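Local atomic coordinates of flagellar hook-associated protein 3 (Bacillus cereus, PDB entry 5ZIY), a protein that probably forms part of the junction between the flagellar hook and the filament. Residues Val74-Ile79 with Lys148-Ala153; Gln54-Ala59 with Lys160-Leu165; Lys81-Leu86 with Ser141-Thr146. All coordinates share one frame; numbering follows the deposited sequence.

Contact 1: residues Val74-Ile79 with Lys148-Ala153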
loop_
_atom_site.group_PDB
_atom_site.type_symbol
_atom_site.label_atom_id
_atom_site.label_comp_id
_atom_site.label_asym_id
_atom_site.label_seq_id
_atom_site.Cartn_x
_atom_site.Cartn_y
_atom_site.Cartn_z
ATOM N N VAL A 74 -22.108 -12.127 4.686
ATOM C CA VAL A 74 -22.129 -10.858 5.434
ATOM C C VAL A 74 -20.747 -10.434 5.865
ATOM O O VAL A 74 -20.337 -9.318 5.577
ATOM C CB VAL A 74 -23.045 -10.918 6.677
ATOM C CG1 VAL A 74 -22.724 -9.788 7.628
ATOM C CG2 VAL A 74 -24.535 -10.862 6.239
ATOM N N GLU A 75 -20.012 -11.309 6.541
ATOM C CA GLU A 75 -18.703 -10.924 7.072
ATOM C C GLU A 75 -17.730 -10.563 5.950
ATOM O O GLU A 75 -16.916 -9.657 6.108
ATOM C CB GLU A 75 -18.118 -12.025 7.943
ATOM C CG GLU A 75 -17.801 -11.584 9.368
ATOM C CD GLU A 75 -16.343 -11.338 9.600
ATOM O OE1 GLU A 75 -15.846 -10.294 9.112
ATOM O OE2 GLU A 75 -15.703 -12.184 10.292
ATOM N N ILE A 76 -17.823 -11.258 4.825
ATOM C CA ILE A 76 -17.045 -10.904 3.655
ATOM C C ILE A 76 -17.354 -9.447 3.219
ATOM O O ILE A 76 -16.499 -8.760 2.698
ATOM C CB ILE A 76 -17.324 -11.858 2.492
ATOM C CG1 ILE A 76 -16.762 -13.255 2.773
ATOM C CG2 ILE A 76 -16.714 -11.325 1.216
ATOM C CD1 ILE A 76 -15.414 -13.484 2.168
ATOM N N ASP A 77 -18.596 -9.016 3.434
ATOM C CA ASP A 77 -19.022 -7.633 3.206
ATOM C C ASP A 77 -18.342 -6.628 4.144
ATOM O O ASP A 77 -18.007 -5.519 3.719
ATOM C CB ASP A 77 -20.545 -7.535 3.325
ATOM C CG ASP A 77 -21.088 -6.198 2.884
ATOM O OD1 ASP A 77 -21.105 -5.931 1.665
ATOM O OD2 ASP A 77 -21.525 -5.431 3.782
ATOM N N GLN A 78 -18.145 -6.996 5.398
ATOM C CA GLN A 78 -17.373 -6.152 6.307
ATOM C C GLN A 78 -15.929 -6.017 5.779
ATOM O O GLN A 78 -15.328 -4.939 5.806
ATOM C CB GLN A 78 -17.313 -6.733 7.729
ATOM C CG GLN A 78 -18.643 -6.860 8.500
ATOM C CD GLN A 78 -18.449 -7.385 9.953
ATOM O OE1 GLN A 78 -18.795 -8.531 10.260
ATOM N NE2 GLN A 78 -17.880 -6.542 10.841
ATOM N N ILE A 79 -15.383 -7.136 5.320
ATOM C CA ILE A 79 -14.033 -7.181 4.795
ATOM C C ILE A 79 -13.939 -6.318 3.541
ATOM O O ILE A 79 -12.964 -5.591 3.347
ATOM C CB ILE A 79 -13.596 -8.662 4.574
ATOM C CG1 ILE A 79 -13.368 -9.328 5.949
ATOM C CG2 ILE A 79 -12.303 -8.783 3.797
ATOM C CD1 ILE A 79 -13.089 -10.860 5.882
ATOM N N LYS A 148 -16.383 -8.231 -3.748
ATOM C CA LYS A 148 -17.792 -7.918 -3.964
ATOM C C LYS A 148 -18.598 -9.074 -4.565
ATOM O O LYS A 148 -19.700 -9.347 -4.126
ATOM C CB LYS A 148 -17.941 -6.650 -4.780
ATOM C CG LYS A 148 -19.377 -6.195 -4.873
ATOM C CD LYS A 148 -19.544 -5.121 -5.873
ATOM C CE LYS A 148 -21.010 -4.696 -5.998
ATOM N NZ LYS A 148 -21.563 -5.313 -7.219
ATOM N N GLN A 149 -18.044 -9.766 -5.550
ATOM C CA GLN A 149 -18.710 -10.933 -6.109
ATOM C C GLN A 149 -18.743 -12.098 -5.084
ATOM O O GLN A 149 -19.632 -12.953 -5.141
ATOM C CB GLN A 149 -18.035 -11.398 -7.410
ATOM C CG GLN A 149 -17.950 -10.366 -8.525
ATOM C CD GLN A 149 -17.033 -10.848 -9.667
ATOM O OE1 GLN A 149 -17.288 -11.902 -10.278
ATOM N NE2 GLN A 149 -15.946 -10.098 -9.936
ATOM N N MET A 150 -17.760 -12.132 -4.174
ATOM C CA MET A 150 -17.701 -13.152 -3.118
ATOM C C MET A 150 -18.875 -12.957 -2.173
ATOM O O MET A 150 -19.625 -13.867 -1.927
ATOM C CB MET A 150 -16.394 -13.066 -2.337
ATOM C CG MET A 150 -15.219 -13.837 -2.943
ATOM S SD MET A 150 -13.724 -13.717 -1.893
ATOM C CE MET A 150 -12.757 -15.137 -2.418
ATOM N N SER A 151 -19.068 -11.717 -1.737
ATOM C CA SER A 151 -20.129 -11.357 -0.808
ATOM C C SER A 151 -21.519 -11.605 -1.403
ATOM O O SER A 151 -22.406 -12.203 -0.764
ATOM C CB SER A 151 -19.938 -9.886 -0.440
ATOM O OG SER A 151 -21.060 -9.351 0.224
ATOM N N GLU A 152 -21.710 -11.181 -2.641
ATOM C CA GLU A 152 -22.974 -11.456 -3.312
ATOM C C GLU A 152 -23.225 -12.952 -3.567
ATOM O O GLU A 152 -24.347 -13.417 -3.369
ATOM C CB GLU A 152 -23.088 -10.638 -4.612
ATOM N N ALA A 153 -22.209 -13.682 -4.022
ATOM C CA ALA A 153 -22.333 -15.142 -4.238
ATOM C C ALA A 153 -22.767 -15.846 -2.961
ATOM O O ALA A 153 -23.661 -16.691 -2.948
ATOM C CB ALA A 153 -21.037 -15.754 -4.766
#

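Contact 2: residues Gln54-Ala59 with Lys160-Leu165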
loop_
_atom_site.group_PDB
_atom_site.type_symbol
_atom_site.label_atom_id
_atom_site.label_comp_id
_atom_site.label_asym_id
_atom_site.label_seq_id
_atom_site.Cartn_x
_atom_site.Cartn_y
_atom_site.Cartn_z
ATOM N N GLN A 54 -10.208 -17.887 3.960
ATOM C CA GLN A 54 -10.631 -18.810 5.015
ATOM C C GLN A 54 -12.165 -19.002 5.055
ATOM O O GLN A 54 -12.650 -20.126 5.061
ATOM C CB GLN A 54 -10.083 -18.332 6.377
ATOM C CG GLN A 54 -8.522 -18.372 6.490
ATOM C CD GLN A 54 -7.958 -17.772 7.805
ATOM O OE1 GLN A 54 -8.134 -16.578 8.105
ATOM N NE2 GLN A 54 -7.243 -18.592 8.560
ATOM N N LEU A 55 -12.905 -17.896 5.059
ATOM C CA LEU A 55 -14.382 -17.890 5.078
ATOM C C LEU A 55 -15.015 -18.495 3.813
ATOM O O LEU A 55 -16.156 -18.963 3.839
ATOM C CB LEU A 55 -14.892 -16.437 5.177
ATOM C CG LEU A 55 -14.653 -15.646 6.459
ATOM C CD1 LEU A 55 -15.091 -14.188 6.255
ATOM C CD2 LEU A 55 -15.346 -16.294 7.666
ATOM N N THR A 56 -14.300 -18.392 2.697
ATOM C CA THR A 56 -14.748 -18.948 1.455
ATOM C C THR A 56 -14.486 -20.460 1.411
ATOM O O THR A 56 -15.244 -21.185 0.800
ATOM C CB THR A 56 -14.131 -18.224 0.248
ATOM O OG1 THR A 56 -14.435 -16.811 0.320
ATOM C CG2 THR A 56 -14.714 -18.780 -1.022
ATOM N N VAL A 57 -13.422 -20.919 2.061
ATOM C CA VAL A 57 -13.200 -22.342 2.259
ATOM C C VAL A 57 -14.353 -22.908 3.127
ATOM O O VAL A 57 -14.946 -23.947 2.779
ATOM C CB VAL A 57 -11.768 -22.617 2.844
ATOM C CG1 VAL A 57 -11.624 -24.045 3.369
ATOM C CG2 VAL A 57 -10.687 -22.328 1.790
ATOM N N GLN A 58 -14.712 -22.214 4.215
ATOM C CA GLN A 58 -15.862 -22.619 5.055
ATOM C C GLN A 58 -17.103 -22.761 4.186
ATOM O O GLN A 58 -17.796 -23.768 4.249
ATOM C CB GLN A 58 -16.156 -21.608 6.174
ATOM C CG GLN A 58 -15.214 -21.693 7.348
ATOM C CD GLN A 58 -15.451 -20.616 8.413
ATOM O OE1 GLN A 58 -16.486 -19.935 8.421
ATOM N NE2 GLN A 58 -14.499 -20.487 9.330
ATOM N N ALA A 59 -17.371 -21.738 3.380
ATOM C CA ALA A 59 -18.530 -21.719 2.475
ATOM C C ALA A 59 -18.569 -22.912 1.499
ATOM O O ALA A 59 -19.618 -23.468 1.213
ATOM C CB ALA A 59 -18.536 -20.413 1.700
ATOM N N LYS A 160 -21.736 -22.263 -7.018
ATOM C CA LYS A 160 -20.949 -22.523 -8.231
ATOM C C LYS A 160 -19.949 -21.392 -8.509
ATOM O O LYS A 160 -18.824 -21.623 -8.960
ATOM C CB LYS A 160 -21.885 -22.706 -9.433
ATOM C CG LYS A 160 -21.587 -23.946 -10.275
ATOM C CD LYS A 160 -22.716 -24.224 -11.249
ATOM C CE LYS A 160 -22.700 -23.261 -12.451
ATOM N NZ LYS A 160 -22.325 -23.950 -13.741
ATOM N N ALA A 161 -20.367 -20.163 -8.228
ATOM C CA ALA A 161 -19.484 -19.015 -8.352
ATOM C C ALA A 161 -18.269 -19.052 -7.400
ATOM O O ALA A 161 -17.249 -18.438 -7.701
ATOM C CB ALA A 161 -20.267 -17.744 -8.134
ATOM N N LEU A 162 -18.347 -19.776 -6.283
ATOM C CA LEU A 162 -17.348 -19.606 -5.220
ATOM C C LEU A 162 -15.964 -20.186 -5.541
ATOM O O LEU A 162 -14.959 -19.562 -5.212
ATOM C CB LEU A 162 -17.857 -20.160 -3.878
ATOM C CG LEU A 162 -18.813 -19.252 -3.087
ATOM C CD1 LEU A 162 -19.382 -19.991 -1.884
ATOM C CD2 LEU A 162 -18.114 -18.017 -2.645
ATOM N N LYS A 163 -15.891 -21.359 -6.164
ATOM C CA LYS A 163 -14.585 -21.949 -6.443
ATOM C C LYS A 163 -13.753 -21.043 -7.341
ATOM O O LYS A 163 -12.583 -20.812 -7.053
ATOM C CB LYS A 163 -14.685 -23.385 -7.008
ATOM N N PRO A 164 -14.363 -20.487 -8.410
ATOM C CA PRO A 164 -13.645 -19.525 -9.254
ATOM C C PRO A 164 -13.131 -18.316 -8.483
ATOM O O PRO A 164 -12.029 -17.851 -8.724
ATOM C CB PRO A 164 -14.713 -19.072 -10.249
ATOM C CG PRO A 164 -15.648 -20.208 -10.347
ATOM C CD PRO A 164 -15.656 -20.871 -9.006
ATOM N N LEU A 165 -13.961 -17.793 -7.593
ATOM C CA LEU A 165 -13.633 -16.610 -6.857
ATOM C C LEU A 165 -12.529 -16.880 -5.832
ATOM O O LEU A 165 -11.744 -15.973 -5.536
ATOM C CB LEU A 165 -14.880 -16.046 -6.196
ATOM C CG LEU A 165 -15.932 -15.509 -7.185
ATOM C CD1 LEU A 165 -17.230 -15.206 -6.450
ATOM C CD2 LEU A 165 -15.405 -14.270 -7.898
#

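Contact 3: residues Lys81-Leu86 with Ser141-Thr146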
loop_
_atom_site.group_PDB
_atom_site.type_symbol
_atom_site.label_atom_id
_atom_site.label_comp_id
_atom_site.label_asym_id
_atom_site.label_seq_id
_atom_site.Cartn_x
_atom_site.Cartn_y
_atom_site.Cartn_z
ATOM N N LYS A 81 -15.669 -3.653 2.919
ATOM C CA LYS A 81 -15.639 -2.279 3.416
ATOM C C LYS A 81 -14.267 -1.911 3.999
ATOM O O LYS A 81 -13.768 -0.838 3.767
ATOM C CB LYS A 81 -16.767 -2.051 4.433
ATOM C CG LYS A 81 -18.174 -2.180 3.815
ATOM C CD LYS A 81 -19.266 -1.828 4.864
ATOM C CE LYS A 81 -20.652 -2.472 4.589
ATOM N NZ LYS A 81 -21.049 -2.478 3.142
ATOM N N GLN A 82 -13.629 -2.829 4.709
ATOM C CA GLN A 82 -12.352 -2.519 5.342
ATOM C C GLN A 82 -11.305 -2.331 4.249
ATOM O O GLN A 82 -10.467 -1.425 4.326
ATOM C CB GLN A 82 -11.958 -3.660 6.281
ATOM C CG GLN A 82 -10.524 -3.649 6.801
ATOM C CD GLN A 82 -10.293 -2.584 7.863
ATOM O OE1 GLN A 82 -11.087 -1.644 8.016
ATOM N NE2 GLN A 82 -9.202 -2.744 8.632
ATOM N N VAL A 83 -11.368 -3.171 3.202
ATOM C CA VAL A 83 -10.373 -3.103 2.133
ATOM C C VAL A 83 -10.530 -1.842 1.297
ATOM O O VAL A 83 -9.535 -1.268 0.854
ATOM C CB VAL A 83 -10.419 -4.365 1.217
ATOM C CG1 VAL A 83 -9.515 -4.200 0.011
ATOM C CG2 VAL A 83 -10.003 -5.594 2.035
ATOM N N VAL A 84 -11.774 -1.432 1.050
ATOM C CA VAL A 84 -12.031 -0.163 0.389
ATOM C C VAL A 84 -11.473 1.017 1.254
ATOM O O VAL A 84 -10.821 1.886 0.735
ATOM C CB VAL A 84 -13.520 0.039 0.068
ATOM C CG1 VAL A 84 -13.766 1.450 -0.459
ATOM C CG2 VAL A 84 -13.989 -0.926 -0.978
ATOM N N TYR A 85 -11.720 1.015 2.556
ATOM C CA TYR A 85 -11.113 1.999 3.472
ATOM C C TYR A 85 -9.595 2.038 3.321
ATOM O O TYR A 85 -9.027 3.101 3.107
ATOM C CB TYR A 85 -11.541 1.687 4.905
ATOM C CG TYR A 85 -10.736 2.251 6.066
ATOM C CD1 TYR A 85 -10.861 3.589 6.493
ATOM C CD2 TYR A 85 -9.920 1.405 6.821
ATOM C CE1 TYR A 85 -10.132 4.065 7.620
ATOM C CE2 TYR A 85 -9.206 1.864 7.929
ATOM C CZ TYR A 85 -9.297 3.180 8.321
ATOM O OH TYR A 85 -8.537 3.543 9.454
ATOM N N LEU A 86 -8.973 0.863 3.320
ATOM C CA LEU A 86 -7.543 0.731 3.216
ATOM C C LEU A 86 -7.049 1.188 1.836
ATOM O O LEU A 86 -6.022 1.820 1.722
ATOM C CB LEU A 86 -7.064 -0.720 3.538
ATOM C CG LEU A 86 -7.195 -1.320 4.939
ATOM C CD1 LEU A 86 -6.896 -2.864 4.919
ATOM C CD2 LEU A 86 -6.290 -0.648 6.064
ATOM N N SER A 141 -8.218 -2.672 -7.801
ATOM C CA SER A 141 -9.528 -2.856 -8.413
ATOM C C SER A 141 -9.919 -4.321 -8.468
ATOM O O SER A 141 -11.050 -4.665 -8.154
ATOM C CB SER A 141 -9.637 -2.198 -9.801
ATOM O OG SER A 141 -9.691 -0.823 -9.612
ATOM N N PRO A 142 -8.981 -5.209 -8.811
ATOM C CA PRO A 142 -9.513 -6.573 -8.885
ATOM C C PRO A 142 -9.695 -7.214 -7.503
ATOM O O PRO A 142 -10.561 -8.084 -7.343
ATOM C CB PRO A 142 -8.489 -7.347 -9.778
ATOM C CG PRO A 142 -7.556 -6.358 -10.329
ATOM C CD PRO A 142 -7.645 -5.097 -9.423
ATOM N N VAL A 143 -8.909 -6.781 -6.517
ATOM C CA VAL A 143 -9.106 -7.196 -5.158
ATOM C C VAL A 143 -10.512 -6.926 -4.721
ATOM O O VAL A 143 -11.197 -7.820 -4.237
ATOM C CB VAL A 143 -8.153 -6.490 -4.202
ATOM C CG1 VAL A 143 -8.536 -6.772 -2.767
ATOM C CG2 VAL A 143 -6.750 -6.981 -4.463
ATOM N N ILE A 144 -10.942 -5.681 -4.923
ATOM C CA ILE A 144 -12.250 -5.224 -4.467
ATOM C C ILE A 144 -13.374 -5.884 -5.263
ATOM O O ILE A 144 -14.366 -6.303 -4.695
ATOM C CB ILE A 144 -12.354 -3.671 -4.530
ATOM C CG1 ILE A 144 -11.292 -3.053 -3.643
ATOM C CG2 ILE A 144 -13.776 -3.179 -4.172
ATOM C CD1 ILE A 144 -11.002 -1.546 -3.895
ATOM N N LYS A 145 -13.219 -5.978 -6.579
ATOM C CA LYS A 145 -14.275 -6.570 -7.421
ATOM C C LYS A 145 -14.514 -8.011 -7.043
ATOM O O LYS A 145 -15.660 -8.429 -6.960
ATOM C CB LYS A 145 -13.930 -6.476 -8.908
ATOM C CG LYS A 145 -13.991 -5.045 -9.411
ATOM C CD LYS A 145 -13.418 -4.854 -10.809
ATOM C CE LYS A 145 -13.714 -3.429 -11.332
ATOM N NZ LYS A 145 -12.856 -3.002 -12.490
ATOM N N THR A 146 -13.421 -8.755 -6.810
ATOM C CA THR A 146 -13.522 -10.141 -6.378
ATOM C C THR A 146 -14.242 -10.225 -5.015
ATOM O O THR A 146 -15.147 -11.021 -4.863
ATOM C CB THR A 146 -12.149 -10.824 -6.314
ATOM O OG1 THR A 146 -11.540 -10.778 -7.617
ATOM C CG2 THR A 146 -12.272 -12.305 -5.859
#

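Contact 1: residues Val74-Ile79 with Lys148-Ala153
Ile76 and Ser151 have the nearest CA atoms of the two segments, 5.4 Å apart; the first lies on helix 67-87 and the second on helix 137-155. The two short segments run nearly antiparallel, at 160°, and their axes approach to 8.2 Å. This is a close antiparallel helix pair within the helical bundle of FlgL. The small side chain of Ser151 sits at the nearest point, consistent with so close an approach.

Ile76 points toward the partner helix. Its CG2 branch, anti to the backbone N, does the touching. This methyl lies 3.8 Å from Ser151 N, and it also packs on Met150 CB at 4.0 Å. Met150 starts toward Ile76, but its extended chain then leads away, to Thr56 of helix 8-60 and to Leu165 and Asn169 of helix 162-204. Ile76 in turn touches Ala52 of helix 8-60. The contact is therefore buried on this side by the rest of the bundle.

The other side is more polar, and Asp77 is partly exposed there. Its carboxylate makes a salt bridge through OD2 with Lys81, one turn on in the same helix. No hydrogen bond joins the two segments. Ser151 OG, anti to its own N (chi1 167°), makes a weak hydrogen bond to Gly73 O, just ahead of Val74-Ile79. The same hydroxyl oxygen rests against the methylene of Asp77, with OG 3.6 Å from CB.

Contact 2: residues Gln54-Ala59 with Lys160-Leu165
Leu162 reaches across to Thr56 and Ala59, and its two methyl groups make the close contacts between Gln54-Ala59 and Lys160-Leu165. The second segment begins with Lys160 and Ala161, which lead into the helix that runs on to residue 204. Leu162 follows. Its side chain points toward helix 8-60, and its CA is the nearest to that of Thr56, at 7.2 Å. It packs within the helical bundle and joins helix 8-60, part of the flagellin N-terminal helical region, to the start of the long helix 162-204.

The leucine works as a fork. CD2 meets Thr56 CG2 at 3.8 Å, and the two side chains cross obliquely. The other branch, CD1, lies 3.7 Å from Ala59 CB. Thr56 and Ala59 are three residues apart, so they present their methyl groups on the same side of helix 8-60. The threonine methyl is anti to its backbone N, which brings it against Leu162 CD2. Its hydroxyl OG1 lies beside that N and is hydrogen-bonded to Ala52 O, one turn back. The polar atom is thus satisfied within its own helix, and the join itself is apolar.

Leu165 is buried and is touched by Met150.

Helix 137-155 packs on residues of both segments: Met154 touches Thr56, Ala59 and Leu162, while Met150 also reaches Thr56. Ile76 of helix 67-87 touches Thr56 as well, so helix 8-60 meets three other helices here.

Contact 3: residues Lys81-Leu86 with Ser141-Thr146
Val83 and Val84 put two neighbouring bumps on helix 67-87, and Val143 and Ile144 answer with two on helix 137-155. Val83 projects toward the other segment, and its CG1 sits in the notch between Val143 and Ile144. On one side of the notch it meets Val143 methyl to methyl, with CG1 3.9 Å from CG1. Both of these methyls are anti to their own backbone N. The two valine side chains cross at about a right angle. On the other side Val83 CG1 lies against Ile144, 4.2 Å from its CG1.

Ile144 in return touches both valines. Here Val84 uses its other branch: CG2, anti to the carbonyl carbon, lies 3.9 Å from Ile144 CG2. These side chains also cross at about a right angle. Ile144 is thus shared, CG1 touching Val83 and CG2 touching Val84.

The segments form a helix pair in the bundle, nearly antiparallel, with 162° between the directions of the two segments. Their axes stay 10.1 Å apart at the closest approach, and the CA atoms of Val84 and Ile144 are 7.0 Å apart. The branched side chains fill the width between the backbones, and no hydrogen bond crosses it. Helix 137-155 is kinked near Pro142, whose ring leaves its N without a proton to bond to the preceding turn.

Other parts of the chain close round this apolar layer. Ser48 and Leu49 of helix 8-60 touch Val83 and Val143 respectively. Asn172 of helix 162-204 also meets Val143, and Phe107 from a loop packs on Ile144.

Overall arrangement
The three contacts are nested along the chain: contact 3 lies inside the loop closed by contact 1, and contact 1 inside that of contact 2. Contacts 1 and 3 are successive stations of one antiparallel pair, helices 67-87 and 137-155, with centres about 10 Å apart. Contact 2 joins the first and last helices of the chain, 8-60 and 162-204. Its centre is about 11 Å from that of contact 1 and about 17 Å from that of contact 3. Met150 CE of contact 1 lies 3.6 Å from Thr56 OG1 of contact 2. Together they hold the paired helices to the two long ones in one bundle, off the chain's centre.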